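Local structure of 4-alpha-glucanotransferase (Corynebacterium glutamicum, 5B68) at residues F6-L10 and I57-I61; A11-G15 and I61-H65; N244-V250 and Y290-V296. The protein is an amylomaltase, also called disproportionating enzyme, a single-chain protein with a TIM-barrel domain and a beta-sandwich domain nearer its N-terminus. All coordinates share one frame. Residue numbers count along the deposited sequence, not the author numbering.

Interaction 1 of 3, residues F6-L10 and I57-I61; sequences FLNEL and IQRQI. With SO4 (sulfate ion), chain G.
This is a buried helix-helix contact near the N-terminus of the chain, where one face of helix 5-13 packs on helix 54-69. Both segments are helical throughout, with Leu-10 N bonded to Phe-6 O (3.0 Å) and Ile-61 N to Ile-57 O (2.9 Å). The segment axes run in nearly the same direction, at a signed crossing angle of 29° and a closest approach of 9.3 Å. CA atoms pair Phe-6 with Ile-57 (6.4 Å) and Leu-10 with Ile-61 (5.8 Å), one helical turn apart on each helix, and 420 Å² is buried.

No hydrogen bond crosses the interface; apolar side chains fill it. Ile-57 and Ile-61, both mt, point toward helix 5-13. Ile-57 CG2 reaches Phe-6 CB at 3.6 Å and Leu-10 CD2 at 4.1 Å, while Ile-57 CD1 meets Leu-7 CG at 3.9 Å. Ile-61 CD1 lies 3.5 Å from Phe-6 O, and Ile-61 CG1 is 4.0 Å from CD1 of Leu-10 (tp). At the outer border, Phe-6 (chi1 -63°, chi2 -65°) takes Gln-58 CG over its ring face, 3.7 Å from the centroid and 23° off the normal, a CH-pi contact; Phe-6 CE1 is 3.1 Å from Gln-58 NE2.

The Gln-60 CA-to-CB bond points toward helix 5-13, but its amide turns away: Gln-60 NE2 and NH1 of Arg-59, itself out of reach of 6-10, each donate to sulfate O3 at 2.9 Å. The geometry is that of a near-parallel helix pair, with helix 32-41 against Leu-7 and Leu-10, consistent with a small helical N-terminal region.

Interaction 2 of 3, residues A11-G15 and I61-H65; sequences ADLYG and IALFH
Residues 11-13 belong to the last turn of helix 5-13, and Gly-15 (phi/psi 69/34°) is the first residue to leave helical angles, its positive phi and two bonds back into that turn making a Schellman motif. Within this turn Gly-15 N bonds Asp-12 O at 3.2 Å, and Tyr-14 N makes a weak bond to Ala-11 O, also 3.2 Å. Residues 61-65 stay helical, with His-65 N on Ile-61 O (3.2 Å). The nearest CA pair is Leu-13 with Phe-64, 7.7 Å apart, and the two segments bury 248 Å² without a hydrogen bond between them.

Phe-64 (chi1 -179°, chi2 84°) points toward the helix end and is held by two neighbours. Leu-13 CB stands 3.9 Å from the Phe-64 ring centroid, only 8° off the normal, a CH-pi contact; Leu-13 CD1 also lies 3.8 Å from Phe-64 CD2. Tyr-14 (chi1 -75°, chi2 -83°) offers its ring face to the Phe-64 edge in a T-shaped pair, with centroids 5.1 Å apart and planes at 69°; Tyr-14 CZ comes within 3.6 Å of Phe-64 CD1. Leu-13, mt, further brings CD1 to Ile-61 CG2 (4.2 Å) and CD2 to His-65 CE1 (3.7 Å).

The contact lies at the surface, where helix 5-13 ends alongside the continuing helix 54-69; Tyr-14 also touches Val-44, and Gly-15 makes a backbone hydrogen bond to Arg-484 at the end of strand 481-484.

Interaction 3 of 3, residues N244-V250 and Y290-V296; sequences NPIYIRV and YAAKLQV
An ammonium group tied to two backbone carbonyls defines this buried contact between the loop 244-250, which follows strand 215-218, and helix 286-301. Lys-293 points toward the loop with an extended side chain (chi1 -72°, the rest t), and its NZ donates to Ile-246 O at 3.0 Å and Ile-248 O at 2.7 Å. Ile-246 O belongs to the 3-10 segment 245-247, and Ile-248 O follows it. An Asx turn starts that segment, Asn-244 OD1 accepting from Ile-246 N (3.0 Å, 166°); Ile-248 N bonds Pro-245 O at 3.1 Å. CA atoms pair Ile-246 with Tyr-290 (5.6 Å) and Val-250 with Lys-293 (7.0 Å); 394 Å² is buried.

Both segments belong to the TIM-barrel part of the enzyme, built on eight parallel strands; the loop lies in the connection between barrel strand 215-218 and helix 261-277. Apolar contacts flank the lysine. Ile-246 lies over one face of the Tyr-290 ring, with Ile-246 CG1 3.7 Å from Tyr-290 CD1, while Val-250 CG2 meets Val-296 CG1 at 3.8 Å. Tyr-290 OH is hydrogen-bonded to Glu-225 O, and a water shared with Tyr-290 OH (3.0 Å) gives a weak hydrogen bond to Asn-244 OD1 (2.8 Å).

How the interactions relate
Interactions 1 and 2 are successive parts of one interface: both join helix 5-13 to helix 54-69, share Ile-61, and have centres about 6 Å apart. Interaction 1 occupies the more buried portion, and interaction 2 continues it to the surface where the first helix ends. Interaction 3 comes later in the chain, in the TIM-barrel part, and shares no helix or strand with them. Its centre lies about 52 Å from that of interaction 1 and 49 Å from that of interaction 2, across the chain's centre; nearest atoms are about 38 and 32 Å apart. The backbone bond from Gly-15 to Arg-484 ties the N-terminal helices to the later part of the chain.

Interaction 1 of 3, residues F6-L10 and I57-I61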
loop_
_atom_site.group_PDB
_atom_site.type_symbol
_atom_site.label_atom_id
_atom_site.label_comp_id
_atom_site.label_asym_id
_atom_site.label_seq_id
_atom_site.Cartn_x
_atom_site.Cartn_y
_atom_site.Cartn_z
ATOM N N PHE A 6 -4.845 18.984 31.730
ATOM C CA PHE A 6 -6.029 19.150 30.894
ATOM C C PHE A 6 -5.644 18.866 29.437
ATOM O O PHE A 6 -6.409 18.269 28.710
ATOM C CB PHE A 6 -6.629 20.574 31.062
ATOM C CG PHE A 6 -7.124 20.857 32.470
ATOM C CD1 PHE A 6 -8.199 20.145 32.999
ATOM C CD2 PHE A 6 -6.480 21.799 33.286
ATOM C CE1 PHE A 6 -8.653 20.366 34.309
ATOM C CE2 PHE A 6 -6.926 22.022 34.593
ATOM C CZ PHE A 6 -8.021 21.329 35.096
ATOM N N LEU A 7 -4.469 19.300 28.986
ATOM C CA LEU A 7 -4.034 18.981 27.651
ATOM C C LEU A 7 -3.863 17.467 27.431
ATOM O O LEU A 7 -4.271 16.933 26.400
ATOM C CB LEU A 7 -2.707 19.663 27.294
ATOM C CG LEU A 7 -2.584 20.662 26.175
ATOM C CD1 LEU A 7 -1.096 20.802 25.815
ATOM C CD2 LEU A 7 -3.409 20.279 24.962
ATOM N N ASN A 8 -3.269 16.782 28.382
ATOM C CA ASN A 8 -3.196 15.300 28.354
ATOM C C ASN A 8 -4.573 14.650 28.323
ATOM O O ASN A 8 -4.804 13.682 27.568
ATOM C CB ASN A 8 -2.442 14.740 29.578
ATOM C CG ASN A 8 -0.960 14.997 29.507
ATOM O OD1 ASN A 8 -0.436 15.340 28.474
ATOM N ND2 ASN A 8 -0.293 14.901 30.653
ATOM N N GLU A 9 -5.506 15.201 29.085
ATOM C CA GLU A 9 -6.835 14.656 29.102
ATOM C C GLU A 9 -7.442 14.776 27.717
ATOM O O GLU A 9 -8.046 13.806 27.223
ATOM C CB GLU A 9 -7.727 15.354 30.127
ATOM C CG GLU A 9 -9.047 14.633 30.396
ATOM C CD GLU A 9 -9.905 15.305 31.482
ATOM O OE1 GLU A 9 -11.052 14.894 31.637
ATOM O OE2 GLU A 9 -9.445 16.225 32.173
ATOM N N LEU A 10 -7.251 15.918 27.100
ATOM C CA LEU A 10 -7.811 16.154 25.788
ATOM C C LEU A 10 -7.153 15.304 24.721
ATOM O O LEU A 10 -7.814 14.706 23.893
ATOM C CB LEU A 10 -7.709 17.621 25.452
ATOM C CG LEU A 10 -8.419 18.104 24.181
ATOM C CD1 LEU A 10 -9.933 17.884 24.156
ATOM C CD2 LEU A 10 -8.123 19.565 24.007
ATOM N N ILE A 57 -9.356 24.531 26.964
ATOM C CA ILE A 57 -9.045 23.098 26.889
ATOM C C ILE A 57 -10.122 22.387 27.648
ATOM O O ILE A 57 -10.654 21.387 27.173
ATOM C CB ILE A 57 -7.644 22.785 27.437
ATOM C CG1 ILE A 57 -6.572 23.231 26.451
ATOM C CG2 ILE A 57 -7.436 21.301 27.665
ATOM C CD1 ILE A 57 -5.241 23.369 27.128
ATOM N N GLN A 58 -10.459 22.874 28.844
ATOM C CA GLN A 58 -11.542 22.252 29.639
ATOM C C GLN A 58 -12.859 22.289 28.899
ATOM O O GLN A 58 -13.671 21.349 28.968
ATOM C CB GLN A 58 -11.664 22.877 31.047
ATOM C CG GLN A 58 -10.493 22.482 31.932
ATOM C CD GLN A 58 -10.499 23.087 33.316
ATOM O OE1 GLN A 58 -9.936 24.164 33.561
ATOM N NE2 GLN A 58 -11.081 22.353 34.247
ATOM N N ARG A 59 -13.097 23.376 28.192
ATOM C CA ARG A 59 -14.312 23.462 27.422
ATOM C C ARG A 59 -14.283 22.453 26.247
ATOM O O ARG A 59 -15.334 21.927 25.878
ATOM C CB ARG A 59 -14.527 24.873 26.939
ATOM C CG ARG A 59 -15.695 25.073 25.991
ATOM C CD ARG A 59 -15.822 26.525 25.495
ATOM N NE ARG A 59 -16.896 26.601 24.495
ATOM C CZ ARG A 59 -16.737 26.500 23.179
ATOM N NH1 ARG A 59 -15.535 26.358 22.643
ATOM N NH2 ARG A 59 -17.807 26.553 22.384
ATOM N N GLN A 60 -13.121 22.234 25.645
ATOM C CA GLN A 60 -13.035 21.175 24.602
ATOM C C GLN A 60 -13.238 19.771 25.190
ATOM O O GLN A 60 -13.805 18.929 24.524
ATOM C CB GLN A 60 -11.773 21.290 23.793
ATOM C CG GLN A 60 -11.753 22.491 22.861
ATOM C CD GLN A 60 -12.899 22.505 21.883
ATOM O OE1 GLN A 60 -13.220 21.489 21.262
ATOM N NE2 GLN A 60 -13.590 23.637 21.780
ATOM N N ILE A 61 -12.761 19.526 26.418
ATOM C CA ILE A 61 -13.067 18.251 27.080
ATOM C C ILE A 61 -14.582 18.063 27.215
ATOM O O ILE A 61 -15.136 17.045 26.825
ATOM C CB ILE A 61 -12.328 18.144 28.395
ATOM C CG1 ILE A 61 -10.824 18.073 28.088
ATOM C CG2 ILE A 61 -12.759 16.944 29.211
ATOM C CD1 ILE A 61 -9.915 18.344 29.258
HETATM S S SO4 G . -16.298 24.412 18.976
HETATM O O1 SO4 G . -15.922 22.990 18.817
HETATM O O2 SO4 G . -17.749 24.491 19.337
HETATM O O3 SO4 G . -15.545 25.037 20.079
HETATM O O4 SO4 G . -16.005 24.986 17.613
#

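Interaction 2 of 3, residues A11-G15 and I61-H65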
loop_
_atom_site.group_PDB
_atom_site.type_symbol
_atom_site.label_atom_id
_atom_site.label_comp_id
_atom_site.label_asym_id
_atom_site.label_seq_id
_atom_site.Cartn_x
_atom_site.Cartn_y
_atom_site.Cartn_z
ATOM N N ALA A 11 -5.828 15.286 24.735
ATOM C CA ALA A 11 -5.069 14.413 23.851
ATOM C C ALA A 11 -5.545 12.953 23.945
ATOM O O ALA A 11 -5.737 12.321 22.888
ATOM C CB ALA A 11 -3.562 14.499 24.217
ATOM N N ASP A 12 -5.729 12.412 25.146
ATOM C CA ASP A 12 -6.243 11.055 25.314
ATOM C C ASP A 12 -7.579 10.819 24.638
ATOM O O ASP A 12 -7.768 9.774 24.026
ATOM C CB ASP A 12 -6.426 10.660 26.790
ATOM C CG ASP A 12 -5.125 10.509 27.524
ATOM O OD1 ASP A 12 -4.024 10.439 26.933
ATOM O OD2 ASP A 12 -5.220 10.567 28.757
ATOM N N LEU A 13 -8.497 11.782 24.719
ATOM C CA LEU A 13 -9.865 11.586 24.117
ATOM C C LEU A 13 -9.807 11.507 22.580
ATOM O O LEU A 13 -10.627 10.851 21.926
ATOM C CB LEU A 13 -10.779 12.734 24.496
ATOM C CG LEU A 13 -11.121 12.802 25.992
ATOM C CD1 LEU A 13 -11.848 14.115 26.211
ATOM C CD2 LEU A 13 -11.905 11.600 26.485
ATOM N N TYR A 14 -8.816 12.185 22.016
ATOM C CA TYR A 14 -8.573 12.166 20.560
ATOM C C TYR A 14 -7.524 11.198 20.073
ATOM O O TYR A 14 -7.235 11.159 18.901
ATOM C CB TYR A 14 -8.265 13.595 20.117
ATOM C CG TYR A 14 -9.500 14.444 20.080
ATOM C CD1 TYR A 14 -10.355 14.419 18.967
ATOM C CD2 TYR A 14 -9.854 15.260 21.171
ATOM C CE1 TYR A 14 -11.497 15.174 18.954
ATOM C CE2 TYR A 14 -10.978 16.039 21.139
ATOM C CZ TYR A 14 -11.796 15.993 20.035
ATOM O OH TYR A 14 -12.911 16.794 20.052
ATOM N N GLY A 15 -6.975 10.382 20.974
ATOM C CA GLY A 15 -5.995 9.405 20.603
ATOM C C GLY A 15 -4.652 9.964 20.170
ATOM O O GLY A 15 -3.946 9.321 19.368
ATOM N N ILE A 61 -12.761 19.526 26.418
ATOM C CA ILE A 61 -13.067 18.251 27.080
ATOM C C ILE A 61 -14.582 18.063 27.215
ATOM O O ILE A 61 -15.136 17.045 26.825
ATOM C CB ILE A 61 -12.328 18.144 28.395
ATOM C CG1 ILE A 61 -10.824 18.073 28.088
ATOM C CG2 ILE A 61 -12.759 16.944 29.211
ATOM C CD1 ILE A 61 -9.915 18.344 29.258
ATOM N N ALA A 62 -15.256 19.034 27.825
ATOM C CA ALA A 62 -16.678 18.944 28.028
ATOM C C ALA A 62 -17.453 18.808 26.718
ATOM O O ALA A 62 -18.387 18.017 26.668
ATOM C CB ALA A 62 -17.212 20.144 28.856
ATOM N N LEU A 63 -17.050 19.546 25.674
ATOM C CA LEU A 63 -17.691 19.440 24.376
ATOM C C LEU A 63 -17.514 18.031 23.764
ATOM O O LEU A 63 -18.456 17.521 23.151
ATOM C CB LEU A 63 -17.251 20.493 23.367
ATOM C CG LEU A 63 -17.919 21.866 23.623
ATOM C CD1 LEU A 63 -17.103 22.966 22.950
ATOM C CD2 LEU A 63 -19.385 21.938 23.144
ATOM N N PHE A 64 -16.346 17.421 23.985
ATOM C CA PHE A 64 -16.144 16.040 23.493
ATOM C C PHE A 64 -17.181 15.100 24.162
ATOM O O PHE A 64 -17.867 14.351 23.470
ATOM C CB PHE A 64 -14.734 15.551 23.796
ATOM C CG PHE A 64 -14.474 14.176 23.294
ATOM C CD1 PHE A 64 -14.090 14.000 21.976
ATOM C CD2 PHE A 64 -14.778 13.032 24.092
ATOM C CE1 PHE A 64 -13.854 12.722 21.486
ATOM C CE2 PHE A 64 -14.559 11.753 23.583
ATOM C CZ PHE A 64 -14.152 11.621 22.279
ATOM N N HIS A 65 -17.295 15.143 25.515
ATOM C CA HIS A 65 -18.235 14.226 26.218
ATOM C C HIS A 65 -19.672 14.521 25.832
ATOM O O HIS A 65 -20.452 13.635 25.606
ATOM C CB HIS A 65 -18.004 14.204 27.728
ATOM C CG HIS A 65 -16.674 13.681 28.105
ATOM N ND1 HIS A 65 -16.308 12.374 27.884
ATOM C CD2 HIS A 65 -15.620 14.271 28.713
ATOM C CE1 HIS A 65 -15.082 12.174 28.347
ATOM N NE2 HIS A 65 -14.642 13.322 28.833
#

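Interaction 3 of 3, residues N244-V250 and Y290-V296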
loop_
_atom_site.group_PDB
_atom_site.type_symbol
_atom_site.label_atom_id
_atom_site.label_comp_id
_atom_site.label_asym_id
_atom_site.label_seq_id
_atom_site.Cartn_x
_atom_site.Cartn_y
_atom_site.Cartn_z
ATOM N N ASN A 244 -2.721 4.012 -12.511
ATOM C CA ASN A 244 -1.903 4.914 -13.349
ATOM C C ASN A 244 -2.089 4.491 -14.831
ATOM O O ASN A 244 -1.689 3.429 -15.229
ATOM C CB ASN A 244 -0.431 4.822 -12.951
ATOM C CG ASN A 244 0.388 5.935 -13.516
ATOM O OD1 ASN A 244 0.024 6.490 -14.539
ATOM N ND2 ASN A 244 1.479 6.290 -12.855
ATOM N N PRO A 245 -2.733 5.339 -15.658
ATOM C CA PRO A 245 -2.847 5.039 -17.067
ATOM C C PRO A 245 -1.548 4.977 -17.877
ATOM O O PRO A 245 -1.620 4.501 -18.984
ATOM C CB PRO A 245 -3.816 6.153 -17.606
ATOM C CG PRO A 245 -4.387 6.779 -16.364
ATOM C CD PRO A 245 -3.271 6.687 -15.353
ATOM N N ILE A 246 -0.407 5.340 -17.303
ATOM C CA ILE A 246 0.888 5.175 -17.969
ATOM C C ILE A 246 1.194 3.753 -18.388
ATOM O O ILE A 246 2.000 3.532 -19.319
ATOM C CB ILE A 246 2.007 5.727 -17.165
ATOM C CG1 ILE A 246 3.163 6.175 -18.101
ATOM C CG2 ILE A 246 2.488 4.817 -16.028
ATOM C CD1 ILE A 246 4.277 6.799 -17.308
ATOM N N TYR A 247 0.534 2.819 -17.716
ATOM C CA TYR A 247 0.717 1.399 -17.940
ATOM C C TYR A 247 -0.147 0.792 -19.055
ATOM O O TYR A 247 0.035 -0.345 -19.397
ATOM C CB TYR A 247 0.495 0.623 -16.643
ATOM C CG TYR A 247 1.495 0.887 -15.543
ATOM C CD1 TYR A 247 2.812 0.490 -15.662
ATOM C CD2 TYR A 247 1.110 1.504 -14.372
ATOM C CE1 TYR A 247 3.714 0.720 -14.658
ATOM C CE2 TYR A 247 2.003 1.734 -13.374
ATOM C CZ TYR A 247 3.309 1.342 -13.519
ATOM O OH TYR A 247 4.176 1.569 -12.508
ATOM N N ILE A 248 -1.083 1.551 -19.609
ATOM C CA ILE A 248 -1.871 1.072 -20.672
ATOM C C ILE A 248 -0.993 0.761 -21.893
ATOM O O ILE A 248 -0.120 1.597 -22.265
ATOM C CB ILE A 248 -2.906 2.114 -21.089
ATOM C CG1 ILE A 248 -3.959 2.322 -19.967
ATOM C CG2 ILE A 248 -3.594 1.679 -22.353
ATOM C CD1 ILE A 248 -4.866 3.520 -20.247
ATOM N N ARG A 249 -1.196 -0.402 -22.502
ATOM C CA ARG A 249 -0.596 -0.670 -23.797
ATOM C C ARG A 249 -1.633 -0.317 -24.819
ATOM O O ARG A 249 -2.627 -0.989 -24.967
ATOM C CB ARG A 249 -0.221 -2.123 -24.000
ATOM C CG ARG A 249 0.275 -2.354 -25.418
ATOM C CD ARG A 249 1.055 -3.631 -25.612
ATOM N NE ARG A 249 2.306 -3.672 -24.880
ATOM C CZ ARG A 249 3.177 -4.654 -25.021
ATOM N NH1 ARG A 249 2.909 -5.622 -25.869
ATOM N NH2 ARG A 249 4.289 -4.681 -24.323
ATOM N N VAL A 250 -1.370 0.740 -25.546
ATOM C CA VAL A 250 -2.439 1.311 -26.366
ATOM C C VAL A 250 -2.842 0.423 -27.493
ATOM O O VAL A 250 -4.023 0.373 -27.906
ATOM C CB VAL A 250 -2.080 2.759 -26.842
ATOM C CG1 VAL A 250 -1.760 3.683 -25.673
ATOM C CG2 VAL A 250 -0.953 2.755 -27.885
ATOM N N TYR A 290 4.621 9.061 -21.346
ATOM C CA TYR A 290 3.229 9.295 -20.870
ATOM C C TYR A 290 2.511 10.267 -21.821
ATOM O O TYR A 290 1.392 10.010 -22.280
ATOM C CB TYR A 290 3.269 9.857 -19.453
ATOM C CG TYR A 290 1.967 9.819 -18.671
ATOM C CD1 TYR A 290 0.910 9.001 -19.039
ATOM C CD2 TYR A 290 1.820 10.642 -17.562
ATOM C CE1 TYR A 290 -0.281 8.981 -18.264
ATOM C CE2 TYR A 290 0.664 10.594 -16.775
ATOM C CZ TYR A 290 -0.382 9.778 -17.151
ATOM O OH TYR A 290 -1.515 9.771 -16.339
ATOM N N ALA A 291 3.212 11.350 -22.106
ATOM C CA ALA A 291 2.685 12.356 -23.038
ATOM C C ALA A 291 2.316 11.728 -24.362
ATOM O O ALA A 291 1.268 12.000 -24.902
ATOM C CB ALA A 291 3.672 13.513 -23.218
ATOM N N ALA A 292 3.163 10.843 -24.876
ATOM C CA ALA A 292 2.866 10.180 -26.133
ATOM C C ALA A 292 1.688 9.194 -26.073
ATOM O O ALA A 292 0.810 9.166 -26.944
ATOM C CB ALA A 292 4.134 9.494 -26.638
ATOM N N LYS A 293 1.626 8.380 -24.998
ATOM C CA LYS A 293 0.455 7.545 -24.827
ATOM C C LYS A 293 -0.850 8.374 -24.729
ATOM O O LYS A 293 -1.846 8.000 -25.282
ATOM C CB LYS A 293 0.616 6.649 -23.593
ATOM C CG LYS A 293 1.651 5.516 -23.813
ATOM C CD LYS A 293 1.619 4.486 -22.687
ATOM C CE LYS A 293 2.719 3.390 -22.887
ATOM N NZ LYS A 293 2.485 2.252 -21.966
ATOM N N LEU A 294 -0.798 9.453 -23.967
ATOM C CA LEU A 294 -2.018 10.263 -23.726
ATOM C C LEU A 294 -2.532 10.814 -25.066
ATOM O O LEU A 294 -3.732 10.803 -25.363
ATOM C CB LEU A 294 -1.753 11.364 -22.726
ATOM C CG LEU A 294 -1.640 10.882 -21.279
ATOM C CD1 LEU A 294 -0.884 11.817 -20.361
ATOM C CD2 LEU A 294 -3.038 10.537 -20.783
ATOM N N GLN A 295 -1.599 11.225 -25.911
ATOM C CA GLN A 295 -1.955 11.699 -27.228
ATOM C C GLN A 295 -2.645 10.634 -28.070
ATOM O O GLN A 295 -3.639 10.893 -28.735
ATOM C CB GLN A 295 -0.725 12.222 -27.948
ATOM C CG GLN A 295 -1.041 12.668 -29.357
ATOM C CD GLN A 295 0.156 13.334 -29.984
ATOM O OE1 GLN A 295 0.056 14.452 -30.496
ATOM N NE2 GLN A 295 1.319 12.676 -29.893
ATOM N N VAL A 296 -2.131 9.408 -28.051
ATOM C CA VAL A 296 -2.785 8.353 -28.750
ATOM C C VAL A 296 -4.142 8.016 -28.130
ATOM O O VAL A 296 -5.115 7.736 -28.862
ATOM C CB VAL A 296 -1.905 7.052 -28.734
ATOM C CG1 VAL A 296 -2.648 5.885 -29.337
ATOM C CG2 VAL A 296 -0.572 7.357 -29.425
HETATM O O HOH W 1 -0.951 8.934 -13.490
#